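PDB 5EJR: myosin-I heavy chain, which works as an actin-based motor with ATPase activity in the early steps of phagocytosis and adhesion, this chain being its second MyTH4-FERM tail module. Local coordinates for residues S92-G97 / M190-T195; Q151-N156 / K176-P181. All blocks are in the same frame, centred on the assembly; numbering follows the deposited sequence.

Both contacts lie in the helical MyTH4 domain of the tail module, their centres about 20 Å apart and their nearest atoms about 11 Å apart, so they do not touch. Contact 2 is nested inside the chain loop that contact 1 closes: helix 86-99 comes first, then helices 142-159 and 164-178 with their own contact, and finally the loop running into helix 194-205. Helix 121-137 borders both. Contact 2 joins two successive helices of the bundle, whereas contact 1 sets the loop before helix 194-205 against helix 86-99. One contact thus lies between neighbouring helices of the bundle, the other beside helix 274-283 of the FERM part.

Contact 1 of 2, residues S92-G97 / M190-T195; sequences SIISRG and MGPSAT
Ile94, on helix 86-99, lays its branched side chain against the backbone of Gly191 and the ring of Pro192, in the loop that runs into helix 194-205. The two backbones come close here, with Ile94 CA 5.3 Å from Gly191 CA. Glycine suits the place because, having no side chain, it lets the two backbones approach this closely beside the proline ring. The methyl Ile94 CG2, anti to the backbone N, sits 3.8 Å from Gly191 CA. The other branch, with CG1 beside the backbone N (chi1 -81°), carries its terminal methyl to the proline, where Ile94 CD1 meets Pro192 CD at 3.8 Å. That same methyl, Ile94 CD1, also lies 4.0 Å from Gly191 CA. The side chains of Ile94 and Pro192 cross at about a right angle.

Phe133 of helix 121-137 packs on both Ile94 and Pro192, which places the pair in the apolar interior of the bundle. Polar links flank it: Pro192 O accepts a hydrogen bond from Gln91 NE2 on the same helix as Ile94, and Met190 N donates one to Asp276 of helix 274-283, in the FERM part.

Across the two segments no hydrogen bond forms. The contact therefore depends on close van der Waals fit and the burial of apolar surface, a branched side chain lying against a bare backbone and a rigid ring.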
loop_
_atom_site.group_PDB
_atom_site.type_symbol
_atom_site.label_atom_id
_atom_site.label_comp_id
_atom_site.label_asym_id
_atom_site.label_seq_id
_atom_site.Cartn_x
_atom_site.Cartn_y
_atom_site.Cartn_z
ATOM N N SER A 92 13.479 -9.410 -2.686
ATOM C CA SER A 92 14.334 -9.602 -3.869
ATOM C C SER A 92 14.037 -10.950 -4.534
ATOM O O SER A 92 13.801 -10.988 -5.744
ATOM C CB SER A 92 15.809 -9.509 -3.484
ATOM O OG SER A 92 16.642 -9.699 -4.613
ATOM N N ILE A 93 13.969 -12.046 -3.721
ATOM C CA ILE A 93 13.687 -13.409 -4.172
ATOM C C ILE A 93 12.336 -13.498 -4.829
ATOM O O ILE A 93 12.229 -14.087 -5.902
ATOM C CB ILE A 93 13.834 -14.456 -3.023
ATOM C CG1 ILE A 93 15.266 -14.463 -2.441
ATOM C CG2 ILE A 93 13.419 -15.877 -3.481
ATOM C CD1 ILE A 93 15.402 -15.132 -1.073
ATOM N N ILE A 94 11.297 -12.945 -4.185
ATOM C CA ILE A 94 9.953 -13.028 -4.746
ATOM C C ILE A 94 9.859 -12.142 -5.994
ATOM O O ILE A 94 9.252 -12.570 -6.978
ATOM C CB ILE A 94 8.851 -12.799 -3.675
ATOM C CG1 ILE A 94 8.621 -14.121 -2.879
ATOM C CG2 ILE A 94 7.529 -12.310 -4.281
ATOM C CD1 ILE A 94 8.380 -13.909 -1.488
ATOM N N SER A 95 10.538 -10.981 -5.992
ATOM C CA SER A 95 10.564 -10.084 -7.162
ATOM C C SER A 95 11.175 -10.841 -8.353
ATOM O O SER A 95 10.575 -10.876 -9.435
ATOM C CB SER A 95 11.352 -8.813 -6.859
ATOM O OG SER A 95 11.610 -8.074 -8.044
ATOM N N ARG A 96 12.323 -11.538 -8.114
ATOM C CA ARG A 96 12.981 -12.347 -9.145
ATOM C C ARG A 96 12.014 -13.399 -9.695
ATOM O O ARG A 96 11.921 -13.559 -10.907
ATOM C CB ARG A 96 14.277 -12.975 -8.597
ATOM C CG ARG A 96 15.127 -13.728 -9.635
ATOM C CD ARG A 96 16.436 -14.229 -9.062
ATOM N NE ARG A 96 17.313 -13.155 -8.581
ATOM C CZ ARG A 96 17.471 -12.820 -7.302
ATOM N NH1 ARG A 96 16.798 -13.463 -6.350
ATOM N NH2 ARG A 96 18.285 -11.830 -6.965
ATOM N N GLY A 97 11.258 -14.056 -8.810
ATOM C CA GLY A 97 10.268 -15.049 -9.215
ATOM C C GLY A 97 9.104 -14.493 -10.007
ATOM O O GLY A 97 8.662 -15.124 -10.971
ATOM N N MET A 190 4.224 -7.812 -4.429
ATOM C CA MET A 190 5.437 -7.673 -3.636
ATOM C C MET A 190 5.616 -8.877 -2.731
ATOM O O MET A 190 4.644 -9.585 -2.425
ATOM C CB MET A 190 5.378 -6.415 -2.740
ATOM C CG MET A 190 5.294 -5.099 -3.484
ATOM S SD MET A 190 6.824 -4.649 -4.332
ATOM C CE MET A 190 7.746 -3.934 -2.993
ATOM N N GLY A 191 6.861 -9.050 -2.285
ATOM C CA GLY A 191 7.245 -10.033 -1.283
ATOM C C GLY A 191 6.841 -9.475 0.070
ATOM O O GLY A 191 6.313 -8.353 0.138
ATOM N N PRO A 192 7.072 -10.189 1.190
ATOM C CA PRO A 192 6.592 -9.665 2.480
ATOM C C PRO A 192 7.471 -8.636 3.167
ATOM O O PRO A 192 8.694 -8.716 3.107
ATOM C CB PRO A 192 6.454 -10.927 3.324
ATOM C CG PRO A 192 7.550 -11.820 2.801
ATOM C CD PRO A 192 7.664 -11.539 1.336
ATOM N N SER A 193 6.822 -7.691 3.885
ATOM C CA SER A 193 7.479 -6.674 4.704
ATOM C C SER A 193 7.867 -7.357 6.014
ATOM O O SER A 193 7.348 -8.434 6.294
ATOM C CB SER A 193 6.504 -5.534 5.017
ATOM O OG SER A 193 5.333 -6.009 5.667
ATOM N N ALA A 194 8.704 -6.718 6.843
ATOM C CA ALA A 194 9.071 -7.254 8.166
ATOM C C ALA A 194 7.814 -7.372 9.047
ATOM O O ALA A 194 7.732 -8.289 9.864
ATOM C CB ALA A 194 10.103 -6.364 8.831
ATOM N N THR A 195 6.797 -6.503 8.792
ATOM C CA THR A 195 5.484 -6.512 9.461
ATOM C C THR A 195 4.716 -7.785 9.106
ATOM O O THR A 195 4.211 -8.465 10.009
ATOM C CB THR A 195 4.685 -5.238 9.091
ATOM O OG1 THR A 195 5.379 -4.122 9.631
ATOM C CG2 THR A 195 3.244 -5.250 9.627
#

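Contact 2 of 2, residues Q151-N156 / K176-P181; sequences QLMSRN and KLESHP
Two consecutive helices of the MyTH4 helical bundle, 142-159 and 164-178, form a helical hairpin, and this contact joins the later part of the first to the C-terminal end of the second. The backbones stand well apart, Leu152 CA lying 10.4 Å from Leu177 CA, so side chains bridge the gap. Both leucines start toward the other segment and meet methyl to methyl, with Leu152 CD1 3.6 Å from Leu177 CD1. The two side chains cross at about a right angle. Leucine suits both places, since its forked end reaches across the groove and offers only hydrocarbon to a buried seam. Ile170 and Ile174 of helix 164-178 also pack on Leu152, while Phe148 and Met149 of helix 142-159 pack on Leu177, extending the apolar seam along both helices.

Toward the surface the chemistry changes. Neither Met153 nor Glu178 starts out straight at the other segment, but their extended chains bring the ends together, so that Met153 CE comes 4.0 Å from Glu178 OE2. The unbranched methionine is long enough to bridge the gap between the helices, and its methyl only brushes the carboxylate oxygen. Glutamate suits this exposed position, where its charge can face solvent, and its side chain also touches Met149.

Within 176-181, Ser179 OG donates a 2.7 Å hydrogen bond back to Lys176 O, approaching at a C=O...O angle of 126° from above the carbonyl plane.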
loop_
_atom_site.group_PDB
_atom_site.type_symbol
_atom_site.label_atom_id
_atom_site.label_comp_id
_atom_site.label_asym_id
_atom_site.label_seq_id
_atom_site.Cartn_x
_atom_site.Cartn_y
_atom_site.Cartn_z
ATOM N N GLN A 151 5.616 -34.274 -2.145
ATOM C CA GLN A 151 6.857 -34.232 -1.384
ATOM C C GLN A 151 6.627 -33.512 -0.054
ATOM O O GLN A 151 7.040 -34.029 0.978
ATOM C CB GLN A 151 7.972 -33.556 -2.196
ATOM C CG GLN A 151 9.356 -33.618 -1.531
ATOM C CD GLN A 151 10.078 -34.955 -1.615
ATOM O OE1 GLN A 151 9.606 -35.934 -2.212
ATOM N NE2 GLN A 151 11.269 -35.013 -1.030
ATOM N N LEU A 152 5.965 -32.325 -0.071
ATOM C CA LEU A 152 5.650 -31.567 1.148
ATOM C C LEU A 152 4.782 -32.420 2.071
ATOM O O LEU A 152 5.070 -32.495 3.264
ATOM C CB LEU A 152 4.928 -30.241 0.820
ATOM C CG LEU A 152 5.700 -29.152 0.074
ATOM C CD1 LEU A 152 4.842 -27.910 -0.071
ATOM C CD2 LEU A 152 7.009 -28.785 0.774
ATOM N N MET A 153 3.761 -33.116 1.487
ATOM C CA MET A 153 2.850 -34.040 2.161
ATOM C C MET A 153 3.657 -35.159 2.850
ATOM O O MET A 153 3.352 -35.506 3.993
ATOM C CB MET A 153 1.864 -34.648 1.154
ATOM C CG MET A 153 0.708 -33.730 0.761
ATOM S SD MET A 153 -0.399 -34.545 -0.443
ATOM C CE MET A 153 -1.495 -33.191 -0.852
ATOM N N SER A 154 4.721 -35.687 2.171
ATOM C CA SER A 154 5.612 -36.731 2.719
ATOM C C SER A 154 6.471 -36.197 3.866
ATOM O O SER A 154 6.685 -36.887 4.865
ATOM C CB SER A 154 6.510 -37.311 1.632
ATOM O OG SER A 154 5.769 -38.165 0.776
ATOM N N ARG A 155 6.966 -34.965 3.728
ATOM C CA ARG A 155 7.757 -34.343 4.786
ATOM C C ARG A 155 6.870 -34.038 5.989
ATOM O O ARG A 155 7.367 -34.014 7.110
ATOM C CB ARG A 155 8.403 -33.046 4.293
ATOM C CG ARG A 155 9.590 -33.267 3.372
ATOM C CD ARG A 155 10.831 -33.788 4.093
ATOM N NE ARG A 155 11.351 -32.883 5.126
ATOM C CZ ARG A 155 12.153 -31.848 4.889
ATOM N NH1 ARG A 155 12.483 -31.523 3.643
ATOM N NH2 ARG A 155 12.612 -31.115 5.892
ATOM N N ASN A 156 5.568 -33.774 5.748
ATOM C CA ASN A 156 4.604 -33.466 6.810
ATOM C C ASN A 156 4.350 -34.756 7.584
ATOM O O ASN A 156 4.446 -34.751 8.807
ATOM C CB ASN A 156 3.285 -32.888 6.237
ATOM C CG ASN A 156 2.309 -32.403 7.290
ATOM O OD1 ASN A 156 1.778 -33.168 8.093
ATOM N ND2 ASN A 156 2.012 -31.123 7.285
ATOM N N LYS A 176 -1.843 -23.316 0.514
ATOM C CA LYS A 176 -1.581 -22.219 -0.415
ATOM C C LYS A 176 -1.260 -22.683 -1.841
ATOM O O LYS A 176 -1.519 -21.925 -2.770
ATOM C CB LYS A 176 -0.502 -21.266 0.122
ATOM C CG LYS A 176 -0.864 -20.514 1.406
ATOM C CD LYS A 176 -2.181 -19.725 1.291
ATOM C CE LYS A 176 -2.609 -19.109 2.596
ATOM N NZ LYS A 176 -4.085 -19.155 2.755
ATOM N N LEU A 177 -0.710 -23.900 -2.030
ATOM C CA LEU A 177 -0.420 -24.420 -3.374
ATOM C C LEU A 177 -1.690 -25.030 -3.947
ATOM O O LEU A 177 -1.897 -25.006 -5.158
ATOM C CB LEU A 177 0.725 -25.451 -3.363
ATOM C CG LEU A 177 2.119 -24.922 -2.988
ATOM C CD1 LEU A 177 3.011 -26.046 -2.538
ATOM C CD2 LEU A 177 2.779 -24.171 -4.155
ATOM N N GLU A 178 -2.560 -25.562 -3.065
ATOM C CA GLU A 178 -3.865 -26.113 -3.439
ATOM C C GLU A 178 -4.805 -24.979 -3.911
ATOM O O GLU A 178 -5.686 -25.215 -4.736
ATOM C CB GLU A 178 -4.490 -26.837 -2.236
ATOM C CG GLU A 178 -4.059 -28.289 -2.108
ATOM C CD GLU A 178 -4.410 -29.004 -0.813
ATOM O OE1 GLU A 178 -4.979 -28.368 0.104
ATOM O OE2 GLU A 178 -4.089 -30.211 -0.713
ATOM N N SER A 179 -4.594 -23.752 -3.394
ATOM C CA SER A 179 -5.390 -22.559 -3.702
ATOM C C SER A 179 -5.271 -22.080 -5.169
ATOM O O SER A 179 -6.193 -21.435 -5.672
ATOM C CB SER A 179 -5.030 -21.430 -2.746
ATOM O OG SER A 179 -3.895 -20.706 -3.190
ATOM N N HIS A 180 -4.132 -22.380 -5.834
ATOM C CA HIS A 180 -3.870 -22.000 -7.225
ATOM C C HIS A 180 -4.830 -22.670 -8.228
ATOM O O HIS A 180 -5.226 -23.818 -8.006
ATOM C CB HIS A 180 -2.405 -22.243 -7.598
ATOM C CG HIS A 180 -1.468 -21.292 -6.931
ATOM N ND1 HIS A 180 -1.238 -20.037 -7.446
ATOM C CD2 HIS A 180 -0.720 -21.452 -5.816
ATOM C CE1 HIS A 180 -0.377 -19.465 -6.622
ATOM N NE2 HIS A 180 -0.034 -20.278 -5.629
ATOM N N PRO A 181 -5.281 -21.967 -9.298
ATOM C CA PRO A 181 -4.917 -20.596 -9.715
ATOM C C PRO A 181 -5.585 -19.468 -8.922
ATOM O O PRO A 181 -6.803 -19.478 -8.717
ATOM C CB PRO A 181 -5.299 -20.578 -11.202
ATOM C CG PRO A 181 -6.466 -21.523 -11.298
ATOM C CD PRO A 181 -6.218 -22.595 -10.255
#